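Local coordinates for protein toll-like receptor 13 (Mus musculus, PDB 4Z0C) that recognises single-stranded bacterial 23S rRNA through its leucine-rich-repeat ectodomain and signals through MYD88 and TRAF6 to activate NF-kappa-B and the inflammatory response, at residues Ser59-Leu64 with Arg80-Leu85; Leu330-Leu335 with Leu354-Leu359; Leu426-Leu431 with Leu450-Leu455; Gly470-Arg475 with Leu495-Ile500. All coordinates share one frame; numbering follows the deposited sequence.

How the interactions relate
The four contacts illustrate how a leucine-rich-repeat solenoid is built, one turn stacking on the next. All lie in the extracellular domain and follow one another along the chain, interaction 1 first and interaction 4 last. Interactions 2 and 3, about 20 Å apart between centres, pair the short parallel strands; interactions 1 and 4 join the turns that lead into such strands. Interaction 1 lies across the chain's centre from interactions 2 and 3. Interactions 3 and 4, centres about 11 Å apart, touch through a probable hydrogen bond, Gln-451 O to Arg-475 N at 2.7 Å. The stacked strands make the concave surface, on which interaction 3 meets the bound RNA through Ile-454.

Interaction 1 (Ser59-Leu64 with Arg80-Leu85); sequences SALVDL and RGLENL
Leu-85 lays its CD1 methyl against the 59-64 segment at several points: 3.8 Å from Leu-61 CB, 3.9 Å from Leu-64 CB, and close over the backbone carbonyl of Val-62. Its CG stands anti to the backbone N (chi1 -157°), which sends the branch across to that backbone. The second leucine of the 80-85 segment, Leu-82, uses CD2, which packs 4.0 Å from Leu-61 CD1 with the two side chains crossing obliquely; the same methyl rests on Ser-59 CA. At the other end of the contact Ser-59 CB sits 3.2 Å from Gly-81 O.

No direct hydrogen bond spans the two segments. A water does the polar work instead: it donates to Ser-59 O at 2.5 Å and to Leu-61 O at 2.9 Å, and accepts from Asn-84 N at 3.0 Å. Two carbonyls of one turn are thereby tied to an amide of the next. That amide is presented by the type I beta turn from Leu-82 to Leu-85, whose first residue is also the centre of an inverse gamma turn.

Further out, Leu-61 and Leu-64 both touch Leu-40 of strand 39-41, and Leu-64 also meets Leu-88 of strand 87-89, so the leucines belong to the continuous hydrophobic interior of the leucine-rich-repeat solenoid. Asp-63 takes no part in the contact; its carboxylate forms a salt bridge with Arg-65, and the residue touches an N-acetylglucosamine. Across these two segments the chemistry implies a joint of leucine methyls and one bridging water, with direct backbone pairing starting one residue on, where Val-62 bonds to Thr-86 and Leu-87.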
# COMPACT_ATOMS: atom_id res chain seq x y z
N SER A 59 -13.48 12.23 -44.71
CA SER A 59 -14.86 11.85 -44.98
C SER A 59 -15.14 10.39 -44.64
O SER A 59 -16.28 9.93 -44.75
CB SER A 59 -15.24 12.12 -46.43
OG SER A 59 -14.60 11.19 -47.29
N ALA A 60 -14.11 9.68 -44.20
CA ALA A 60 -14.32 8.29 -43.79
C ALA A 60 -14.73 8.20 -42.31
O ALA A 60 -15.07 7.11 -41.83
CB ALA A 60 -13.07 7.46 -44.05
N LEU A 61 -14.74 9.33 -41.61
CA LEU A 61 -15.02 9.32 -40.16
C LEU A 61 -16.37 8.68 -39.85
O LEU A 61 -17.38 8.95 -40.52
CB LEU A 61 -15.01 10.73 -39.57
CG LEU A 61 -13.71 11.52 -39.51
CD1 LEU A 61 -13.98 12.88 -38.88
CD2 LEU A 61 -12.65 10.74 -38.76
N VAL A 62 -16.38 7.84 -38.82
CA VAL A 62 -17.60 7.20 -38.38
C VAL A 62 -17.95 7.70 -36.99
O VAL A 62 -19.12 7.86 -36.66
CB VAL A 62 -17.43 5.67 -38.36
CG1 VAL A 62 -18.60 5.02 -37.68
CG2 VAL A 62 -17.30 5.13 -39.77
N ASP A 63 -16.92 7.96 -36.20
CA ASP A 63 -17.07 8.29 -34.79
C ASP A 63 -16.23 9.53 -34.50
O ASP A 63 -15.02 9.50 -34.58
CB ASP A 63 -16.56 7.09 -33.98
CG ASP A 63 -16.82 7.21 -32.47
OD1 ASP A 63 -16.56 8.27 -31.87
OD2 ASP A 63 -17.27 6.20 -31.89
N LEU A 64 -16.87 10.63 -34.13
CA LEU A 64 -16.14 11.85 -33.84
C LEU A 64 -16.51 12.30 -32.43
O LEU A 64 -17.69 12.50 -32.13
CB LEU A 64 -16.52 12.95 -34.82
CG LEU A 64 -15.84 14.30 -34.61
CD1 LEU A 64 -14.33 14.14 -34.72
CD2 LEU A 64 -16.34 15.31 -35.65
N ARG A 80 -19.69 19.13 -43.32
CA ARG A 80 -19.90 18.70 -44.71
C ARG A 80 -18.94 17.59 -45.15
O ARG A 80 -17.78 17.56 -44.76
CB ARG A 80 -19.88 19.88 -45.69
CG ARG A 80 -21.29 20.33 -46.09
CD ARG A 80 -21.37 21.68 -46.80
NE ARG A 80 -22.76 22.12 -46.95
CZ ARG A 80 -23.67 21.51 -47.70
NH1 ARG A 80 -23.34 20.43 -48.40
NH2 ARG A 80 -24.91 21.98 -47.77
N GLY A 81 -19.44 16.68 -45.98
CA GLY A 81 -18.66 15.54 -46.43
C GLY A 81 -18.61 14.36 -45.47
O GLY A 81 -18.21 13.27 -45.86
N LEU A 82 -19.04 14.56 -44.23
CA LEU A 82 -19.01 13.50 -43.21
C LEU A 82 -20.21 12.57 -43.30
O LEU A 82 -20.93 12.38 -42.31
CB LEU A 82 -18.91 14.09 -41.79
CG LEU A 82 -17.61 14.82 -41.46
CD1 LEU A 82 -17.49 15.17 -39.96
CD2 LEU A 82 -16.44 13.96 -41.91
N GLU A 83 -20.41 11.97 -44.46
CA GLU A 83 -21.63 11.20 -44.72
C GLU A 83 -21.64 9.77 -44.15
O GLU A 83 -22.65 9.07 -44.25
CB GLU A 83 -21.96 11.21 -46.21
CG GLU A 83 -23.24 11.98 -46.54
CD GLU A 83 -22.99 13.40 -47.01
OE1 GLU A 83 -23.71 13.85 -47.93
OE2 GLU A 83 -22.10 14.08 -46.45
N ASN A 84 -20.53 9.33 -43.57
CA ASN A 84 -20.53 8.02 -42.95
C ASN A 84 -20.57 8.09 -41.40
O ASN A 84 -20.54 7.05 -40.73
CB ASN A 84 -19.39 7.14 -43.50
CG ASN A 84 -19.75 6.53 -44.88
OD1 ASN A 84 -20.85 6.75 -45.38
ND2 ASN A 84 -18.80 5.81 -45.52
N LEU A 85 -20.66 9.31 -40.86
CA LEU A 85 -20.60 9.54 -39.41
C LEU A 85 -21.83 9.02 -38.73
O LEU A 85 -22.93 9.41 -39.09
CB LEU A 85 -20.44 11.02 -39.08
CG LEU A 85 -19.83 11.32 -37.70
CD1 LEU A 85 -18.33 11.05 -37.71
CD2 LEU A 85 -20.09 12.78 -37.27
O HOH W 1 -17.86 10.51 -42.95

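Interaction 2 (Leu330-Leu335 with Leu354-Leu359); sequences LQKLNL and LTSLDL
Leu-354 loses more surface to this contact than any other residue, and its CD1 methyl does the touching, 3.4 Å from Gln-331 O and 3.7 Å from Leu-333 CB. With CG anti to the backbone N (chi1 -164°), the branch reaches the backbone leading into strand 332-334 from its leucine side. Leu-333 carries this apolar face onward, lying alongside Leu-357 and pointing the same way, its CG 4.0 Å from Leu-357 CD1. Leu-335 continues the row, its CB meeting Leu-359 CD2.

Between the two strands run parallel-strand hydrogen bonds. Gln-331 O is gripped twice, by Thr-355 N at 2.6 Å and Ser-356 N at 3.1 Å, both in the carbonyl plane. Leu-333 and Leu-335 bond through their amides to Ser-356 O and Asp-358 O, while Leu-333 O receives Asp-358 N.

On the opposite face Asn-334 OD1 comes 3.4 Å from Asp-358 CB, the amide and carboxylate planes turned 81° apart; the carboxylate itself bonds to Ser-360. A water accepts from Lys-332 NZ and also hydrogen-bonds to Ser-356 OG.

Strands 332-334 and 356-358 are consecutive rungs of the solenoid, flanked by strand 307-309 beside the first and strand 380-382 beside the second.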
# COMPACT_ATOMS: atom_id res chain seq x y z
N LEU A 330 -42.31 -13.57 -6.70
CA LEU A 330 -41.02 -12.87 -6.69
C LEU A 330 -39.84 -13.67 -7.24
O LEU A 330 -39.56 -14.78 -6.79
CB LEU A 330 -40.66 -12.37 -5.29
CG LEU A 330 -41.28 -11.04 -4.89
CD1 LEU A 330 -40.93 -10.74 -3.43
CD2 LEU A 330 -40.77 -9.93 -5.80
N GLN A 331 -39.14 -13.07 -8.21
CA GLN A 331 -37.90 -13.65 -8.69
C GLN A 331 -36.68 -12.94 -8.09
O GLN A 331 -35.71 -13.59 -7.71
CB GLN A 331 -37.83 -13.59 -10.22
CG GLN A 331 -38.92 -14.39 -10.88
CD GLN A 331 -38.92 -14.29 -12.41
OE1 GLN A 331 -38.34 -13.37 -12.99
NE2 GLN A 331 -39.63 -15.20 -13.05
N LYS A 332 -36.76 -11.62 -7.98
CA LYS A 332 -35.65 -10.80 -7.55
C LYS A 332 -36.17 -9.86 -6.49
O LYS A 332 -37.19 -9.22 -6.70
CB LYS A 332 -35.08 -9.98 -8.71
CG LYS A 332 -33.76 -9.25 -8.39
CD LYS A 332 -33.31 -8.24 -9.45
CE LYS A 332 -32.83 -8.90 -10.72
NZ LYS A 332 -31.33 -8.86 -10.82
N LEU A 333 -35.45 -9.78 -5.36
CA LEU A 333 -35.82 -8.92 -4.25
C LEU A 333 -34.62 -8.12 -3.72
O LEU A 333 -33.63 -8.70 -3.31
CB LEU A 333 -36.42 -9.77 -3.11
CG LEU A 333 -36.75 -9.07 -1.79
CD1 LEU A 333 -37.71 -7.90 -2.00
CD2 LEU A 333 -37.34 -10.07 -0.80
N ASN A 334 -34.73 -6.79 -3.72
CA ASN A 334 -33.70 -5.93 -3.17
C ASN A 334 -34.13 -5.28 -1.85
O ASN A 334 -35.17 -4.61 -1.78
CB ASN A 334 -33.28 -4.83 -4.14
CG ASN A 334 -32.63 -5.37 -5.42
OD1 ASN A 334 -32.31 -6.56 -5.53
ND2 ASN A 334 -32.41 -4.48 -6.38
N LEU A 335 -33.30 -5.47 -0.82
CA LEU A 335 -33.52 -4.93 0.52
C LEU A 335 -32.24 -4.26 1.02
O LEU A 335 -31.99 -4.18 2.22
CB LEU A 335 -33.94 -6.05 1.47
CG LEU A 335 -35.39 -6.49 1.34
CD1 LEU A 335 -35.64 -7.81 2.05
CD2 LEU A 335 -36.27 -5.40 1.90
N LEU A 354 -37.70 -17.20 -5.94
CA LEU A 354 -36.67 -16.17 -5.80
C LEU A 354 -35.29 -16.63 -6.31
O LEU A 354 -34.76 -17.64 -5.84
CB LEU A 354 -36.57 -15.73 -4.34
CG LEU A 354 -35.83 -14.41 -4.07
CD1 LEU A 354 -36.67 -13.23 -4.50
CD2 LEU A 354 -35.43 -14.27 -2.59
N THR A 355 -34.70 -15.91 -7.27
CA THR A 355 -33.38 -16.32 -7.78
C THR A 355 -32.29 -15.29 -7.46
O THR A 355 -31.11 -15.61 -7.48
CB THR A 355 -33.38 -16.57 -9.32
OG1 THR A 355 -33.81 -15.39 -10.00
CG2 THR A 355 -34.27 -17.75 -9.69
N SER A 356 -32.70 -14.08 -7.11
CA SER A 356 -31.77 -13.02 -6.80
C SER A 356 -32.24 -12.24 -5.57
O SER A 356 -33.40 -11.85 -5.48
CB SER A 356 -31.62 -12.08 -8.00
OG SER A 356 -30.83 -10.95 -7.66
N LEU A 357 -31.32 -12.01 -4.63
CA LEU A 357 -31.61 -11.33 -3.38
C LEU A 357 -30.45 -10.41 -2.97
O LEU A 357 -29.31 -10.84 -2.90
CB LEU A 357 -31.85 -12.35 -2.27
CG LEU A 357 -32.07 -11.76 -0.87
CD1 LEU A 357 -33.37 -10.97 -0.82
CD2 LEU A 357 -32.05 -12.84 0.23
N ASP A 358 -30.76 -9.15 -2.71
CA ASP A 358 -29.73 -8.19 -2.34
C ASP A 358 -29.96 -7.67 -0.92
O ASP A 358 -30.93 -6.95 -0.66
CB ASP A 358 -29.70 -7.04 -3.35
CG ASP A 358 -28.57 -6.05 -3.07
OD1 ASP A 358 -27.73 -6.33 -2.21
OD2 ASP A 358 -28.48 -5.00 -3.75
N LEU A 359 -29.08 -8.05 -0.00
CA LEU A 359 -29.16 -7.63 1.39
C LEU A 359 -27.99 -6.72 1.77
O LEU A 359 -27.71 -6.48 2.93
CB LEU A 359 -29.18 -8.86 2.30
CG LEU A 359 -30.50 -9.64 2.30
CD1 LEU A 359 -30.35 -10.91 3.13
CD2 LEU A 359 -31.64 -8.76 2.78
O HOH W 2 -28.87 -10.21 -10.03

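Interaction 3 (Leu426-Leu431 with Leu450-Leu455); sequences LEVLDL and LQSLIL
Backbone hydrogen bonds join Glu-427 to Gln-451 and Ser-452, two amides sharing one acceptor. Ser-452 N approaches Glu-427 O almost head-on (C=O...N 166°), whereas Gln-451 N, at 2.7 Å from the same oxygen, is tilted from the carbonyl plane. The alternation then runs from Leu-429 N to Ser-452 O, Ile-454 N to Leu-429 O and Leu-431 N to Ile-454 O; the bond of Ile-454 N is nearly straight, at 178°.

Such parallel pairing of short strands, here 3° apart in direction, is how successive leucine-rich repeats stack; the strands form the concave surface of the solenoid, while the leucines point the other way, into the hydrophobic core.

Apolar packing fills that core side. Leu-450 CD1 sits 3.4 Å from Glu-427 C and 4.0 Å from Leu-429 CB. Leu-429 and Leu-453 run side by side, as do Leu-431 and Leu-455, Leu-431 CB lying 3.9 Å from Leu-455 CD2.

Contacts between polar and apolar groups occupy the other face. Asp-430 crosses Ile-454, its OD1 3.3 Å from Ile-454 CG2 and its CG 3.8 Å from Ile-454 CD1; OD1 is also bonded to Gly-432 N. Ile-454 packs on an adenine base of the bound RNA.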
# COMPACT_ATOMS: atom_id res chain seq x y z
N LEU A 426 -21.67 -23.07 -6.67
CA LEU A 426 -21.13 -21.71 -6.70
C LEU A 426 -20.12 -21.58 -7.84
O LEU A 426 -19.37 -22.51 -8.14
CB LEU A 426 -20.46 -21.38 -5.37
CG LEU A 426 -20.53 -19.91 -4.97
CD1 LEU A 426 -22.00 -19.47 -4.76
CD2 LEU A 426 -19.69 -19.66 -3.72
N GLU A 427 -20.15 -20.43 -8.51
CA GLU A 427 -19.27 -20.18 -9.64
C GLU A 427 -18.41 -18.95 -9.37
O GLU A 427 -17.29 -18.86 -9.85
CB GLU A 427 -20.08 -20.02 -10.95
CG GLU A 427 -20.73 -21.31 -11.46
CD GLU A 427 -21.66 -21.11 -12.69
OE1 GLU A 427 -21.85 -19.96 -13.14
OE2 GLU A 427 -22.18 -22.12 -13.21
N VAL A 428 -18.95 -18.01 -8.62
CA VAL A 428 -18.23 -16.78 -8.31
C VAL A 428 -18.34 -16.49 -6.82
O VAL A 428 -19.45 -16.43 -6.27
CB VAL A 428 -18.80 -15.57 -9.05
CG1 VAL A 428 -18.00 -14.32 -8.70
CG2 VAL A 428 -18.79 -15.81 -10.55
N LEU A 429 -17.21 -16.32 -6.16
CA LEU A 429 -17.20 -15.99 -4.74
C LEU A 429 -16.38 -14.73 -4.46
O LEU A 429 -15.15 -14.72 -4.67
CB LEU A 429 -16.72 -17.17 -3.92
CG LEU A 429 -16.50 -16.90 -2.43
CD1 LEU A 429 -17.79 -16.42 -1.73
CD2 LEU A 429 -15.97 -18.16 -1.79
N ASP A 430 -17.04 -13.68 -3.99
CA ASP A 430 -16.35 -12.42 -3.77
C ASP A 430 -16.11 -12.17 -2.28
O ASP A 430 -17.05 -11.82 -1.54
CB ASP A 430 -17.12 -11.26 -4.39
CG ASP A 430 -16.29 -9.97 -4.46
OD1 ASP A 430 -15.15 -9.93 -3.93
OD2 ASP A 430 -16.79 -8.98 -5.03
N LEU A 431 -14.86 -12.34 -1.85
CA LEU A 431 -14.48 -12.12 -0.45
C LEU A 431 -13.59 -10.92 -0.32
O LEU A 431 -12.87 -10.77 0.68
CB LEU A 431 -13.79 -13.35 0.13
CG LEU A 431 -14.80 -14.42 0.52
CD1 LEU A 431 -14.17 -15.80 0.57
CD2 LEU A 431 -15.40 -14.04 1.85
N LEU A 450 -16.43 -23.71 -8.71
CA LEU A 450 -16.00 -22.31 -8.62
C LEU A 450 -15.15 -21.92 -9.83
O LEU A 450 -14.23 -22.64 -10.22
CB LEU A 450 -15.25 -22.03 -7.31
CG LEU A 450 -15.20 -20.54 -6.99
CD1 LEU A 450 -16.60 -20.04 -6.69
CD2 LEU A 450 -14.26 -20.27 -5.83
N GLN A 451 -15.46 -20.76 -10.40
CA GLN A 451 -14.84 -20.30 -11.63
C GLN A 451 -13.94 -19.11 -11.32
O GLN A 451 -12.83 -18.98 -11.85
CB GLN A 451 -15.95 -19.88 -12.62
CG GLN A 451 -15.77 -20.42 -14.03
CD GLN A 451 -16.84 -21.41 -14.45
OE1 GLN A 451 -18.03 -21.10 -14.45
NE2 GLN A 451 -16.41 -22.62 -14.80
N SER A 452 -14.43 -18.26 -10.43
CA SER A 452 -13.81 -17.00 -10.10
C SER A 452 -13.79 -16.82 -8.58
O SER A 452 -14.81 -16.99 -7.91
CB SER A 452 -14.60 -15.86 -10.76
OG SER A 452 -14.11 -14.59 -10.39
N LEU A 453 -12.63 -16.52 -8.03
CA LEU A 453 -12.48 -16.26 -6.60
C LEU A 453 -11.74 -14.95 -6.37
O LEU A 453 -10.61 -14.76 -6.83
CB LEU A 453 -11.71 -17.41 -5.91
CG LEU A 453 -11.27 -17.21 -4.44
CD1 LEU A 453 -12.45 -16.85 -3.55
CD2 LEU A 453 -10.56 -18.44 -3.87
N ILE A 454 -12.38 -14.06 -5.62
CA ILE A 454 -11.76 -12.78 -5.27
C ILE A 454 -11.37 -12.69 -3.78
O ILE A 454 -12.23 -12.76 -2.91
CB ILE A 454 -12.70 -11.64 -5.61
CG1 ILE A 454 -13.04 -11.68 -7.11
CG2 ILE A 454 -12.08 -10.32 -5.19
CD1 ILE A 454 -14.14 -10.71 -7.52
N LEU A 455 -10.08 -12.53 -3.49
CA LEU A 455 -9.61 -12.41 -2.10
C LEU A 455 -8.84 -11.12 -1.93
O LEU A 455 -8.05 -10.98 -1.01
CB LEU A 455 -8.71 -13.57 -1.71
CG LEU A 455 -9.47 -14.86 -1.49
CD1 LEU A 455 -8.51 -16.03 -1.58
CD2 LEU A 455 -10.18 -14.81 -0.15

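Interaction 4 (Gly470-Arg475 with Leu495-Ile500)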
# COMPACT_ATOMS: atom_id res chain seq x y z
N GLY A 470 -9.45 -28.63 -4.22
CA GLY A 470 -10.83 -28.77 -4.61
C GLY A 470 -11.29 -27.77 -5.66
O GLY A 470 -12.38 -27.90 -6.22
N LEU A 471 -10.48 -26.75 -5.92
CA LEU A 471 -10.85 -25.72 -6.87
C LEU A 471 -10.38 -26.10 -8.27
O LEU A 471 -9.71 -25.33 -8.95
CB LEU A 471 -10.30 -24.37 -6.45
CG LEU A 471 -10.92 -23.83 -5.17
CD1 LEU A 471 -10.33 -22.50 -4.75
CD2 LEU A 471 -12.44 -23.73 -5.31
N THR A 472 -10.76 -27.31 -8.69
CA THR A 472 -10.32 -27.90 -9.95
C THR A 472 -10.72 -27.08 -11.18
O THR A 472 -9.97 -27.01 -12.16
CB THR A 472 -10.89 -29.32 -10.08
OG1 THR A 472 -10.40 -30.13 -9.00
CG2 THR A 472 -10.51 -29.95 -11.43
N ASN A 473 -11.87 -26.43 -11.11
CA ASN A 473 -12.39 -25.61 -12.20
C ASN A 473 -12.13 -24.12 -12.08
O ASN A 473 -12.74 -23.33 -12.81
CB ASN A 473 -13.88 -25.87 -12.42
CG ASN A 473 -14.16 -27.25 -12.96
OD1 ASN A 473 -13.72 -27.60 -14.06
ND2 ASN A 473 -14.90 -28.05 -12.20
N LEU A 474 -11.29 -23.72 -11.13
CA LEU A 474 -11.07 -22.29 -10.96
C LEU A 474 -10.35 -21.73 -12.18
O LEU A 474 -9.34 -22.29 -12.64
CB LEU A 474 -10.30 -21.97 -9.68
CG LEU A 474 -10.50 -20.51 -9.26
CD1 LEU A 474 -11.93 -20.30 -8.76
CD2 LEU A 474 -9.49 -20.10 -8.21
N ARG A 475 -10.89 -20.63 -12.70
CA ARG A 475 -10.35 -20.02 -13.90
C ARG A 475 -9.65 -18.72 -13.55
O ARG A 475 -8.66 -18.33 -14.19
CB ARG A 475 -11.48 -19.78 -14.92
CG ARG A 475 -12.14 -21.07 -15.38
CD ARG A 475 -11.14 -21.95 -16.12
NE ARG A 475 -11.73 -23.17 -16.66
CZ ARG A 475 -11.06 -24.06 -17.40
NH1 ARG A 475 -9.78 -23.87 -17.68
NH2 ARG A 475 -11.68 -25.14 -17.85
N LEU A 495 -4.86 -26.25 -8.82
CA LEU A 495 -5.24 -25.23 -9.78
C LEU A 495 -4.76 -25.44 -11.21
O LEU A 495 -4.31 -24.50 -11.86
CB LEU A 495 -4.77 -23.86 -9.26
CG LEU A 495 -5.33 -23.50 -7.88
CD1 LEU A 495 -4.83 -22.14 -7.40
CD2 LEU A 495 -6.83 -23.53 -7.91
N GLU A 496 -4.90 -26.65 -11.74
CA GLU A 496 -4.27 -26.96 -13.03
C GLU A 496 -5.00 -26.34 -14.22
O GLU A 496 -4.47 -26.30 -15.34
CB GLU A 496 -4.16 -28.46 -13.23
CG GLU A 496 -3.22 -29.17 -12.29
CD GLU A 496 -3.10 -30.64 -12.62
OE1 GLU A 496 -3.77 -31.09 -13.57
OE2 GLU A 496 -2.33 -31.34 -11.94
N LYS A 497 -6.21 -25.82 -13.97
CA LYS A 497 -7.04 -25.23 -14.99
C LYS A 497 -7.10 -23.72 -14.86
O LYS A 497 -7.82 -23.05 -15.62
CB LYS A 497 -8.44 -25.83 -14.92
CG LYS A 497 -8.58 -27.22 -15.53
CD LYS A 497 -10.02 -27.71 -15.41
CE LYS A 497 -10.22 -29.08 -16.07
NZ LYS A 497 -9.65 -30.19 -15.24
N LEU A 498 -6.38 -23.17 -13.89
CA LEU A 498 -6.36 -21.71 -13.67
C LEU A 498 -5.85 -20.93 -14.89
O LEU A 498 -4.80 -21.28 -15.46
CB LEU A 498 -5.52 -21.36 -12.45
CG LEU A 498 -5.74 -19.93 -11.94
CD1 LEU A 498 -7.13 -19.79 -11.30
CD2 LEU A 498 -4.66 -19.51 -10.97
N LEU A 499 -6.57 -19.89 -15.28
CA LEU A 499 -6.21 -19.08 -16.45
C LEU A 499 -5.57 -17.75 -16.08
O LEU A 499 -4.69 -17.26 -16.77
CB LEU A 499 -7.43 -18.80 -17.33
CG LEU A 499 -8.03 -20.03 -18.00
CD1 LEU A 499 -9.21 -19.64 -18.90
CD2 LEU A 499 -6.96 -20.77 -18.78
N ILE A 500 -6.06 -17.17 -15.00
CA ILE A 500 -5.68 -15.83 -14.59
C ILE A 500 -5.31 -15.84 -13.13
O ILE A 500 -6.08 -16.31 -12.30
CB ILE A 500 -6.85 -14.84 -14.76
CG1 ILE A 500 -7.30 -14.78 -16.22
CG2 ILE A 500 -6.45 -13.46 -14.28
CD1 ILE A 500 -8.61 -13.99 -16.42
O HOH W 3 -8.29 -24.57 -11.80
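Arg-475 and Leu-498 meet where two turns of the leucine-rich-repeat solenoid stack as they lead into strands 476-478 and 500-502. Both segments pass through type I beta turns, Leu-471 to Leu-474 and Leu-495 to Leu-498, so the same bend recurs in adjacent repeats.

The tight part is apolar and faces the interior. Leu-498 CD1 lies 3.5 Å from Arg-475 C and 3.9 Å from Leu-474 CD2, the two leucines side by side and pointing the same way. Leu-495 CD2 reaches 3.9 Å to Leu-471 CB and also touches Leu-474 CB. Leu-450 of the preceding repeat touches Leu-471 and Leu-474, continuing the hydrophobic stack. At the strand entrance Arg-475 O accepts two amides, Leu-499 N at 2.8 Å and Ile-500 N at 3.0 Å; the second comes nearly along the C=O axis, the first tilted from the carbonyl plane.

The outer side is looser and built from long, partly or fully exposed chains. Lys-497 stretches across Thr-472, its CD 3.3 Å from Thr-472 O, while its NZ lies 6.0 Å from Arg-475 NH2, a spacing that probably eases the repulsion of the like charges. Bending at chi2 (-63°) brings the arginine back over the neighbouring turn. There Lys-497 CB lies over one face of the guanidinium, offset toward the rim, and Arg-475 NH1 makes a weak hydrogen bond of 3.0 Å to Lys-497 O.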